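Long-range contacts in glycosyltransferase (Streptomyces halstedii, PDB 3WAD), which belongs to the GT-B class of glycosyltransferases, built from two Rossmann-like domains that face each other across a cleft: residues P211-F215 and Y348-F353; R331-P335 and F385-E390; S223-P228 and Y396-L402; H13-M17 and R149-G153. All coordinates share one frame. Numbering follows the deposited sequence.

Interaction 1: residues P211-F215 and Y348-F353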
# COMPACT_ATOMS: atom_id res chain seq x y z
N PRO B 211 -8.93 -9.68 -21.66
CA PRO B 211 -8.78 -10.75 -22.64
C PRO B 211 -9.24 -10.29 -24.01
O PRO B 211 -8.63 -10.61 -24.99
CB PRO B 211 -9.73 -11.85 -22.12
CG PRO B 211 -9.56 -11.76 -20.59
CD PRO B 211 -9.56 -10.17 -20.42
N TRP B 212 -10.27 -9.48 -24.07
CA TRP B 212 -10.82 -9.08 -25.43
C TRP B 212 -9.83 -8.29 -26.29
O TRP B 212 -10.03 -8.20 -27.46
CB TRP B 212 -12.13 -8.33 -25.33
CG TRP B 212 -12.06 -6.96 -24.67
CD1 TRP B 212 -12.33 -6.69 -23.35
CD2 TRP B 212 -11.77 -5.72 -25.28
NE1 TRP B 212 -12.19 -5.35 -23.11
CE2 TRP B 212 -11.85 -4.72 -24.27
CE3 TRP B 212 -11.42 -5.33 -26.61
CZ2 TRP B 212 -11.58 -3.35 -24.52
CZ3 TRP B 212 -11.16 -3.98 -26.85
CH2 TRP B 212 -11.28 -2.99 -25.81
N MET B 213 -8.79 -7.69 -25.71
CA MET B 213 -7.87 -6.92 -26.52
C MET B 213 -6.49 -7.58 -26.55
O MET B 213 -5.58 -7.05 -27.17
CB MET B 213 -7.74 -5.44 -26.05
CG MET B 213 -7.32 -5.31 -24.58
SD MET B 213 -6.71 -3.63 -24.10
CE MET B 213 -5.07 -3.86 -24.58
N SER B 214 -6.33 -8.73 -25.89
CA SER B 214 -5.02 -9.37 -25.84
C SER B 214 -4.69 -10.16 -27.11
O SER B 214 -5.62 -10.54 -27.85
CB SER B 214 -4.91 -10.29 -24.66
OG SER B 214 -5.04 -9.51 -23.45
N PHE B 215 -3.40 -10.40 -27.37
CA PHE B 215 -3.00 -11.33 -28.44
C PHE B 215 -3.40 -12.77 -28.09
O PHE B 215 -3.44 -13.11 -26.91
CB PHE B 215 -1.49 -11.30 -28.66
CG PHE B 215 -0.97 -9.95 -28.98
CD1 PHE B 215 -1.62 -9.14 -29.91
CD2 PHE B 215 0.21 -9.49 -28.34
CE1 PHE B 215 -1.11 -7.86 -30.21
CE2 PHE B 215 0.76 -8.23 -28.62
CZ PHE B 215 0.11 -7.38 -29.57
N TYR B 348 -1.72 -0.57 -31.32
CA TYR B 348 -2.51 -1.76 -31.54
C TYR B 348 -3.70 -1.77 -30.60
O TYR B 348 -4.81 -2.06 -31.01
CB TYR B 348 -1.64 -2.99 -31.38
CG TYR B 348 -2.44 -4.28 -31.51
CD1 TYR B 348 -2.37 -5.01 -32.67
CD2 TYR B 348 -3.25 -4.74 -30.45
CE1 TYR B 348 -3.04 -6.19 -32.79
CE2 TYR B 348 -3.93 -5.91 -30.55
CZ TYR B 348 -3.84 -6.62 -31.74
OH TYR B 348 -4.48 -7.79 -31.88
N VAL B 349 -3.48 -1.40 -29.33
CA VAL B 349 -4.58 -1.30 -28.38
C VAL B 349 -5.52 -0.14 -28.77
O VAL B 349 -6.73 -0.24 -28.62
CB VAL B 349 -4.06 -1.11 -26.99
CG1 VAL B 349 -5.21 -0.71 -26.01
CG2 VAL B 349 -3.35 -2.43 -26.52
N ALA B 350 -4.95 0.96 -29.29
CA ALA B 350 -5.81 2.08 -29.71
C ALA B 350 -6.87 1.61 -30.73
O ALA B 350 -8.06 1.94 -30.61
CB ALA B 350 -5.01 3.25 -30.25
N GLU B 351 -6.46 0.78 -31.68
CA GLU B 351 -7.38 0.31 -32.73
C GLU B 351 -8.43 -0.60 -32.16
O GLU B 351 -9.57 -0.51 -32.57
CB GLU B 351 -6.60 -0.41 -33.79
CG GLU B 351 -7.12 -0.31 -35.16
CD GLU B 351 -5.93 -0.56 -36.07
OE1 GLU B 351 -4.81 -0.24 -35.56
OE2 GLU B 351 -6.07 -1.10 -37.21
N ARG B 352 -8.05 -1.44 -31.18
CA ARG B 352 -9.03 -2.29 -30.47
C ARG B 352 -10.16 -1.47 -29.82
O ARG B 352 -11.31 -1.79 -29.97
CB ARG B 352 -8.31 -3.22 -29.48
CG ARG B 352 -8.17 -4.70 -29.99
CD ARG B 352 -7.10 -4.88 -31.02
NE ARG B 352 -7.56 -4.62 -32.40
CZ ARG B 352 -6.75 -4.28 -33.40
NH1 ARG B 352 -5.46 -4.17 -33.20
NH2 ARG B 352 -7.24 -4.05 -34.61
N PHE B 353 -9.82 -0.39 -29.12
CA PHE B 353 -10.81 0.48 -28.52
C PHE B 353 -11.67 1.16 -29.60
O PHE B 353 -12.89 1.29 -29.44
CB PHE B 353 -10.15 1.59 -27.72
CG PHE B 353 -9.67 1.20 -26.33
CD1 PHE B 353 -8.31 1.25 -26.02
CD2 PHE B 353 -10.59 0.86 -25.33
CE1 PHE B 353 -7.85 0.91 -24.75
CE2 PHE B 353 -10.15 0.51 -24.01
CZ PHE B 353 -8.79 0.54 -23.72
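Trp212 brings the edge of its six-membered ring against the face of Phe353 in an offset edge-to-face pair: the centroids are 5.7 Å apart, the planes meet at 81°, and Trp212 CH2 reaches Phe353 CD2 at 3.9 Å. With chi1 near +66° (p), the indole also passes along the helix backbone, where Trp212 CZ3 lies 3.8 Å from Arg352 O. A second edge-to-face pair forms at the other end of the contact, between the edge of Phe215 and the face of Tyr348, with centroids 4.8 Å apart, planes at 69° and Phe215 CE1 3.4 Å from Tyr348 CZ. Between the two pairs comes Met213, whose CA is 6.2 Å from the CA of Arg352, the closest CA pair across the two segments. Its SD is 5.2 Å from the Phe353 ring centroid, an oblique Met-aromatic contact, and Met213 CB meets Arg352 CG at 4.0 Å. The guanidinium of Arg352 leads away to a salt bridge with Glu355. No hydrogen bond crosses between the segments; the contacts behind the 385 Å² buried are mostly those of rings and aliphatic carbons. The contact joins the 3-10 turn 211-213, which follows strand 204-206 of the N-terminal domain, to helix 346-355 of the C-terminal domain. Behind Phe353 lie helix 323-332 and strand 336-338, while Ile392 of helix 384-397 touches both Trp212 and Phe353.

Interaction 2: residues R331-P335 and F385-E390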
# COMPACT_ATOMS: atom_id res chain seq x y z
N ARG B 331 -11.68 1.48 -16.27
CA ARG B 331 -12.30 1.32 -14.97
C ARG B 331 -13.41 2.36 -14.70
O ARG B 331 -14.43 2.06 -14.08
CB ARG B 331 -11.23 1.36 -13.86
CG ARG B 331 -11.75 1.43 -12.46
CD ARG B 331 -10.62 1.49 -11.47
NE ARG B 331 -11.11 1.25 -10.12
CZ ARG B 331 -10.37 1.40 -9.01
NH1 ARG B 331 -9.09 1.84 -9.09
NH2 ARG B 331 -10.93 1.15 -7.82
N TYR B 332 -13.20 3.60 -15.16
CA TYR B 332 -14.18 4.66 -14.96
C TYR B 332 -15.14 4.80 -16.19
O TYR B 332 -16.02 5.65 -16.18
CB TYR B 332 -13.51 6.00 -14.52
CG TYR B 332 -12.80 5.77 -13.19
CD1 TYR B 332 -13.54 5.53 -12.00
CD2 TYR B 332 -11.41 5.62 -13.15
CE1 TYR B 332 -12.89 5.20 -10.78
CE2 TYR B 332 -10.75 5.33 -11.95
CZ TYR B 332 -11.49 5.11 -10.79
OH TYR B 332 -10.85 4.84 -9.64
N GLY B 333 -14.99 3.97 -17.22
CA GLY B 333 -16.00 3.96 -18.35
C GLY B 333 -15.94 5.26 -19.18
O GLY B 333 -16.98 5.87 -19.51
N VAL B 334 -14.73 5.72 -19.51
CA VAL B 334 -14.60 7.08 -20.05
C VAL B 334 -14.12 6.96 -21.49
O VAL B 334 -13.12 6.30 -21.74
CB VAL B 334 -13.62 7.99 -19.17
CG1 VAL B 334 -13.48 9.40 -19.76
CG2 VAL B 334 -14.13 8.11 -17.69
N PRO B 335 -14.82 7.60 -22.44
CA PRO B 335 -14.34 7.59 -23.82
C PRO B 335 -12.96 8.23 -23.95
O PRO B 335 -12.58 9.10 -23.17
CB PRO B 335 -15.36 8.44 -24.56
CG PRO B 335 -16.58 8.40 -23.74
CD PRO B 335 -16.07 8.38 -22.30
N PHE B 385 -20.13 6.62 -27.98
CA PHE B 385 -18.83 6.49 -27.32
C PHE B 385 -18.92 6.22 -25.84
O PHE B 385 -18.30 5.29 -25.35
CB PHE B 385 -17.94 7.72 -27.62
CG PHE B 385 -17.66 7.90 -29.07
CD1 PHE B 385 -16.71 7.10 -29.70
CD2 PHE B 385 -18.39 8.82 -29.83
CE1 PHE B 385 -16.46 7.25 -30.99
CE2 PHE B 385 -18.15 8.95 -31.13
CZ PHE B 385 -17.19 8.20 -31.73
N LYS B 386 -19.72 7.01 -25.14
CA LYS B 386 -19.99 6.71 -23.75
C LYS B 386 -20.55 5.29 -23.56
O LYS B 386 -20.11 4.57 -22.64
CB LYS B 386 -20.91 7.77 -23.10
CG LYS B 386 -21.25 7.53 -21.62
CD LYS B 386 -19.91 7.41 -20.72
CE LYS B 386 -20.18 7.39 -19.18
NZ LYS B 386 -18.88 7.47 -18.40
N ALA B 387 -21.52 4.86 -24.37
CA ALA B 387 -22.14 3.52 -24.20
C ALA B 387 -21.09 2.41 -24.37
O ALA B 387 -20.98 1.48 -23.57
CB ALA B 387 -23.32 3.32 -25.21
N ALA B 388 -20.31 2.51 -25.43
CA ALA B 388 -19.24 1.57 -25.69
C ALA B 388 -18.18 1.54 -24.52
O ALA B 388 -17.72 0.46 -24.11
CB ALA B 388 -18.59 1.94 -26.99
N ALA B 389 -17.85 2.72 -23.98
CA ALA B 389 -16.88 2.83 -22.86
C ALA B 389 -17.45 2.14 -21.62
O ALA B 389 -16.75 1.45 -20.84
CB ALA B 389 -16.58 4.30 -22.56
N GLU B 390 -18.75 2.34 -21.41
CA GLU B 390 -19.44 1.68 -20.30
C GLU B 390 -19.54 0.17 -20.46
O GLU B 390 -19.44 -0.56 -19.49
CB GLU B 390 -20.78 2.31 -20.09
CG GLU B 390 -20.68 3.74 -19.80
CD GLU B 390 -21.45 4.08 -18.57
OE1 GLU B 390 -22.62 4.53 -18.69
OE2 GLU B 390 -20.87 3.84 -17.48
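This is a helix-to-loop contact inside the C-terminal Rossmann-like domain: the turn leaving helix 323-332 for strand 336-338 rests on one side of helix 384-397. The closest CA pair is Gly333 to Glu390, 4.6 Å. Such proximity depends on Gly333, which ends the preceding helix in a Schellman motif with phi/psi of 68/44. The positive phi by itself favours glycine, and an ideal CB placed there would point at the helix, 3.5 Å from Glu390 OE2 and 3.9 Å from Ala389 O. The turn also directs Gly333 O at helix 384-397, where Lys386 NZ donates a 2.7 Å hydrogen bond to it, with the lysine side chain extended except for a p value at chi2. Beside this bond the contact is close van der Waals packing. Ala389 points its methyl at the backbone of the turn, with Ala389 CB 3.5 Å from Gly333 O and 3.8 Å from Val334 C. Pro335 adds apolar contacts, its CD 4.1 Å from Ala389 CB and its CB 4.1 Å from Phe385 CB. Arg331 and Tyr332 carry their polar ends away, both to Glu30 of the second subunit. A backbone hydrogen bond ties Pro335 to Ile317 of the neighbouring strand 314-319, and beyond Phe385 lies helix 369-381, touched through Arg378 and Leu379.

Interaction 3: residues S223-P228 and Y396-L402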
# COMPACT_ATOMS: atom_id res chain seq x y z
N SER B 223 -5.90 -13.88 -16.12
CA SER B 223 -6.37 -12.54 -16.27
C SER B 223 -6.85 -12.02 -14.93
O SER B 223 -6.94 -12.78 -13.93
CB SER B 223 -7.44 -12.46 -17.34
OG SER B 223 -8.61 -13.17 -16.93
N MET B 224 -7.11 -10.72 -14.92
CA MET B 224 -7.26 -9.98 -13.68
C MET B 224 -7.95 -8.65 -13.98
O MET B 224 -7.85 -8.13 -15.07
CB MET B 224 -5.90 -9.83 -13.00
CG MET B 224 -5.76 -8.63 -12.14
SD MET B 224 -4.12 -8.54 -11.51
CE MET B 224 -3.19 -8.15 -13.00
N ARG B 225 -8.79 -8.22 -13.06
CA ARG B 225 -9.37 -6.89 -13.08
C ARG B 225 -8.25 -5.93 -12.57
O ARG B 225 -8.24 -5.49 -11.41
CB ARG B 225 -10.57 -6.86 -12.15
CG ARG B 225 -11.40 -5.56 -12.24
CD ARG B 225 -12.64 -5.63 -11.43
NE ARG B 225 -12.30 -5.77 -9.99
CZ ARG B 225 -13.09 -6.29 -9.06
NH1 ARG B 225 -14.29 -6.77 -9.39
NH2 ARG B 225 -12.68 -6.35 -7.79
N HIS B 226 -7.37 -5.55 -13.49
CA HIS B 226 -6.19 -4.77 -13.20
C HIS B 226 -6.50 -3.47 -12.53
O HIS B 226 -7.24 -2.65 -13.03
CB HIS B 226 -5.37 -4.55 -14.49
CG HIS B 226 -4.07 -3.86 -14.28
ND1 HIS B 226 -3.20 -4.20 -13.25
CD2 HIS B 226 -3.49 -2.82 -14.95
CE1 HIS B 226 -2.12 -3.44 -13.34
NE2 HIS B 226 -2.28 -2.59 -14.35
N LEU B 227 -5.92 -3.28 -11.36
CA LEU B 227 -6.10 -2.01 -10.65
C LEU B 227 -4.88 -1.02 -11.04
O LEU B 227 -3.70 -1.38 -10.89
CB LEU B 227 -6.31 -2.21 -9.13
CG LEU B 227 -6.97 -1.07 -8.34
CD1 LEU B 227 -7.16 -1.55 -6.93
CD2 LEU B 227 -5.93 0.11 -8.27
N PRO B 228 -5.21 0.15 -11.68
CA PRO B 228 -4.22 1.16 -12.11
C PRO B 228 -3.78 1.96 -10.93
O PRO B 228 -4.56 2.71 -10.39
CB PRO B 228 -4.99 2.04 -13.09
CG PRO B 228 -6.39 1.77 -12.97
CD PRO B 228 -6.58 0.53 -12.03
N TYR B 396 -14.86 -5.37 -17.72
CA TYR B 396 -13.69 -5.27 -16.84
C TYR B 396 -14.13 -5.55 -15.38
O TYR B 396 -13.43 -6.27 -14.65
CB TYR B 396 -13.10 -3.85 -17.00
CG TYR B 396 -12.23 -3.38 -15.83
CD1 TYR B 396 -10.85 -3.57 -15.84
CD2 TYR B 396 -12.77 -2.72 -14.78
CE1 TYR B 396 -10.02 -3.12 -14.75
CE2 TYR B 396 -11.97 -2.26 -13.71
CZ TYR B 396 -10.63 -2.45 -13.71
OH TYR B 396 -9.87 -1.96 -12.67
N ASP B 397 -15.23 -4.96 -14.95
CA ASP B 397 -15.69 -5.19 -13.54
C ASP B 397 -15.87 -6.67 -13.20
O ASP B 397 -15.78 -7.06 -12.04
CB ASP B 397 -17.02 -4.47 -13.22
CG ASP B 397 -16.85 -2.93 -13.06
OD1 ASP B 397 -15.71 -2.44 -12.76
OD2 ASP B 397 -17.86 -2.19 -13.26
N ALA B 398 -16.12 -7.46 -14.23
CA ALA B 398 -16.43 -8.90 -14.14
C ALA B 398 -15.19 -9.73 -14.25
O ALA B 398 -15.27 -10.96 -14.12
CB ALA B 398 -17.43 -9.30 -15.28
N LEU B 399 -14.02 -9.11 -14.50
CA LEU B 399 -12.79 -9.90 -14.46
C LEU B 399 -12.37 -10.36 -13.05
O LEU B 399 -12.83 -9.85 -12.06
CB LEU B 399 -11.61 -9.14 -15.14
CG LEU B 399 -11.73 -8.90 -16.64
CD1 LEU B 399 -10.58 -7.89 -17.08
CD2 LEU B 399 -11.54 -10.26 -17.32
N PRO B 400 -11.43 -11.30 -12.94
CA PRO B 400 -11.25 -11.74 -11.56
C PRO B 400 -10.62 -10.65 -10.64
O PRO B 400 -9.65 -9.96 -11.03
CB PRO B 400 -10.36 -12.96 -11.65
CG PRO B 400 -10.28 -13.34 -13.12
CD PRO B 400 -10.75 -12.15 -13.93
N SER B 401 -11.23 -10.50 -9.48
CA SER B 401 -10.88 -9.52 -8.50
C SER B 401 -9.45 -9.77 -8.07
O SER B 401 -8.91 -10.86 -8.30
CB SER B 401 -11.82 -9.68 -7.30
OG SER B 401 -11.32 -10.73 -6.50
N LEU B 402 -8.80 -8.81 -7.40
CA LEU B 402 -7.45 -9.13 -6.90
C LEU B 402 -7.43 -10.27 -5.85
O LEU B 402 -6.49 -11.06 -5.83
CB LEU B 402 -6.71 -7.87 -6.35
CG LEU B 402 -5.80 -7.03 -7.30
CD1 LEU B 402 -6.23 -7.21 -8.70
CD2 LEU B 402 -5.98 -5.56 -6.93
O HOH W 1 -10.14 -6.23 -7.10
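Three direct hydrogen bonds connect the segments. Arg225 N donates to Pro400 O at 2.8 Å with an N-H...O angle of 174°, Arg225 NH1 to Asp397 O at 3.1 Å, and Tyr396 OH to His226 O at 2.7 Å. Water 1 adds a bridge, accepting from Arg225 NH2 at 2.6 Å and from Leu402 N at 2.9 Å. Arg225, the centre of an inverse gamma turn, thus binds the chain leaving helix 384-397 through both its backbone N and its guanidinium. Its aliphatic part supplies a CH-pi contact, Arg225 CG standing 3.7 Å from the Tyr396 ring centroid and 17° off the normal, while Ser401 CA lies over one face of the guanidinium. Apolar contacts flank these bonds: Leu402 CD1 meets Met224 CG at 3.8 Å, and Leu402 CD2 meets Leu227 CB at 4.0 Å. Ser401, the N-cap of helix 402-415, bonds through OG to Glu404 N. Thr26 of the second subunit packs on Leu227 and Leu402. Here the C-terminal chain leaves one domain and crosses to the other, where its last helix packs on helix 18-27, a crossover characteristic of GT-B glycosyltransferases.

Interaction 4: residues H13-M17 and R149-G153; sequences HLYNM and RMLFG
In the N-terminal Rossmann-like domain, the end of helix 11-16 faces the C-terminal end of parallel strand 147-150 and the loop beyond it; as in GT-B folds, such loops line the interdomain cleft. Residues 13-16 are helical; Met17 (phi/psi -107/9) is the N-cap of helix 18-27. The CA register is Asn16 to Phe152 at 6.2 Å and Met17 to Met150 at 8.0 Å. Asn16 (chi1 t) points toward the second segment, its side chain ending beside Leu151 O and Phe152 CB. Arg149 is extended, its side chain salt-bridged to Asp155. Met150 (-97/117), trans at all three chi angles, points toward the helix, its SD 3.6 Å from Met17 CB and its CE 3.7 Å from Asn16 O. Leu151 (-75/165) points away. Phe152 (-135/7, chi1 p) offers its ring face to the edge of His13 (chi1 m), centroids 4.3 Å apart and planes at 54°, and also meets Trp344. Gly153 (-176/-149) follows, extended. His13 ND1 is hydrogen-bonded to Asp130 OD1, while His13 CE1 lies 3.5 Å from Phe152 CD2.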
# COMPACT_ATOMS: atom_id res chain seq x y z
N HIS B 13 6.71 0.62 -14.17
CA HIS B 13 6.65 -0.84 -14.10
C HIS B 13 6.48 -1.23 -12.64
O HIS B 13 5.78 -2.21 -12.37
CB HIS B 13 7.88 -1.47 -14.68
CG HIS B 13 7.92 -1.45 -16.17
ND1 HIS B 13 7.75 -2.60 -16.92
CD2 HIS B 13 8.16 -0.43 -17.07
CE1 HIS B 13 7.87 -2.29 -18.21
NE2 HIS B 13 8.16 -0.99 -18.32
N LEU B 14 7.06 -0.47 -11.70
CA LEU B 14 6.70 -0.66 -10.27
C LEU B 14 5.23 -0.53 -9.99
O LEU B 14 4.66 -1.49 -9.44
CB LEU B 14 7.52 0.20 -9.32
CG LEU B 14 6.98 0.18 -7.87
CD1 LEU B 14 6.96 -1.23 -7.22
CD2 LEU B 14 7.67 1.24 -6.98
N TYR B 15 4.60 0.62 -10.32
CA TYR B 15 3.17 0.84 -10.06
C TYR B 15 2.25 -0.21 -10.68
O TYR B 15 1.13 -0.46 -10.17
CB TYR B 15 2.74 2.19 -10.66
CG TYR B 15 3.28 3.37 -9.92
CD1 TYR B 15 4.18 3.21 -8.84
CD2 TYR B 15 2.85 4.65 -10.28
CE1 TYR B 15 4.65 4.32 -8.15
CE2 TYR B 15 3.32 5.74 -9.63
CZ TYR B 15 4.20 5.58 -8.57
OH TYR B 15 4.63 6.73 -7.96
N ASN B 16 2.68 -0.76 -11.79
CA ASN B 16 1.92 -1.82 -12.46
C ASN B 16 1.61 -3.02 -11.46
O ASN B 16 0.53 -3.65 -11.52
CB ASN B 16 2.74 -2.29 -13.68
CG ASN B 16 2.07 -3.45 -14.43
OD1 ASN B 16 2.59 -4.58 -14.49
ND2 ASN B 16 0.94 -3.17 -15.01
N MET B 17 2.56 -3.32 -10.57
CA MET B 17 2.42 -4.45 -9.62
C MET B 17 2.17 -4.08 -8.18
O MET B 17 2.09 -4.95 -7.32
CB MET B 17 3.60 -5.39 -9.74
CG MET B 17 4.96 -4.80 -9.66
SD MET B 17 6.25 -6.08 -10.10
CE MET B 17 6.67 -5.81 -8.54
N ARG B 149 5.31 -14.61 -14.63
CA ARG B 149 5.75 -13.47 -15.42
C ARG B 149 4.58 -12.46 -15.47
O ARG B 149 3.51 -12.77 -16.00
CB ARG B 149 6.31 -13.92 -16.80
CG ARG B 149 6.78 -12.74 -17.72
CD ARG B 149 7.31 -13.26 -19.03
NE ARG B 149 6.22 -13.92 -19.74
CZ ARG B 149 5.69 -13.49 -20.89
NH1 ARG B 149 6.17 -12.40 -21.51
NH2 ARG B 149 4.65 -14.16 -21.39
N MET B 150 4.81 -11.25 -14.92
CA MET B 150 3.76 -10.28 -14.86
C MET B 150 3.83 -9.26 -16.02
O MET B 150 4.80 -8.50 -16.15
CB MET B 150 3.69 -9.55 -13.51
CG MET B 150 2.54 -8.52 -13.51
SD MET B 150 2.22 -8.03 -11.79
CE MET B 150 0.66 -7.27 -12.02
N LEU B 151 2.78 -9.25 -16.87
CA LEU B 151 2.75 -8.29 -18.00
C LEU B 151 2.43 -6.91 -17.50
O LEU B 151 1.89 -6.69 -16.39
CB LEU B 151 1.70 -8.71 -19.03
CG LEU B 151 1.92 -10.12 -19.65
CD1 LEU B 151 0.85 -10.51 -20.69
CD2 LEU B 151 3.28 -10.28 -20.33
N PHE B 152 2.69 -5.95 -18.37
CA PHE B 152 2.48 -4.53 -18.02
C PHE B 152 1.75 -3.86 -19.22
O PHE B 152 1.50 -2.64 -19.25
CB PHE B 152 3.88 -3.90 -17.70
CG PHE B 152 4.82 -3.96 -18.86
CD1 PHE B 152 4.70 -3.01 -19.90
CD2 PHE B 152 5.75 -4.97 -18.95
CE1 PHE B 152 5.53 -3.12 -21.03
CE2 PHE B 152 6.53 -5.09 -20.01
CZ PHE B 152 6.44 -4.16 -21.07
N GLY B 153 1.35 -4.67 -20.21
CA GLY B 153 0.48 -4.23 -21.34
C GLY B 153 0.25 -5.54 -22.08
O GLY B 153 0.30 -6.62 -21.48

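In the fold
Interaction 4 closes first along the chain, within the N-terminal domain; interactions 1 and 3 then span the two domains with alternating segments, and interaction 2 falls within the C-terminal domain, between the two segments of interaction 3. Helix 384-397 serves interactions 2 and 3, whose centres lie 16 Å apart and which meet where Arg331 CB is 3.7 Å from Tyr396 CE2. Interaction 3 also touches interaction 1, through Pro211 CD and Leu399 CD2 at 3.7 Å, and interaction 4, through His226 CE1 and Asn16 O at 3.2 Å. It thus links the internal contacts of both domains, interactions 2 and 4, whose centres are 24 Å apart. Interactions 2 and 3 also reach the second subunit.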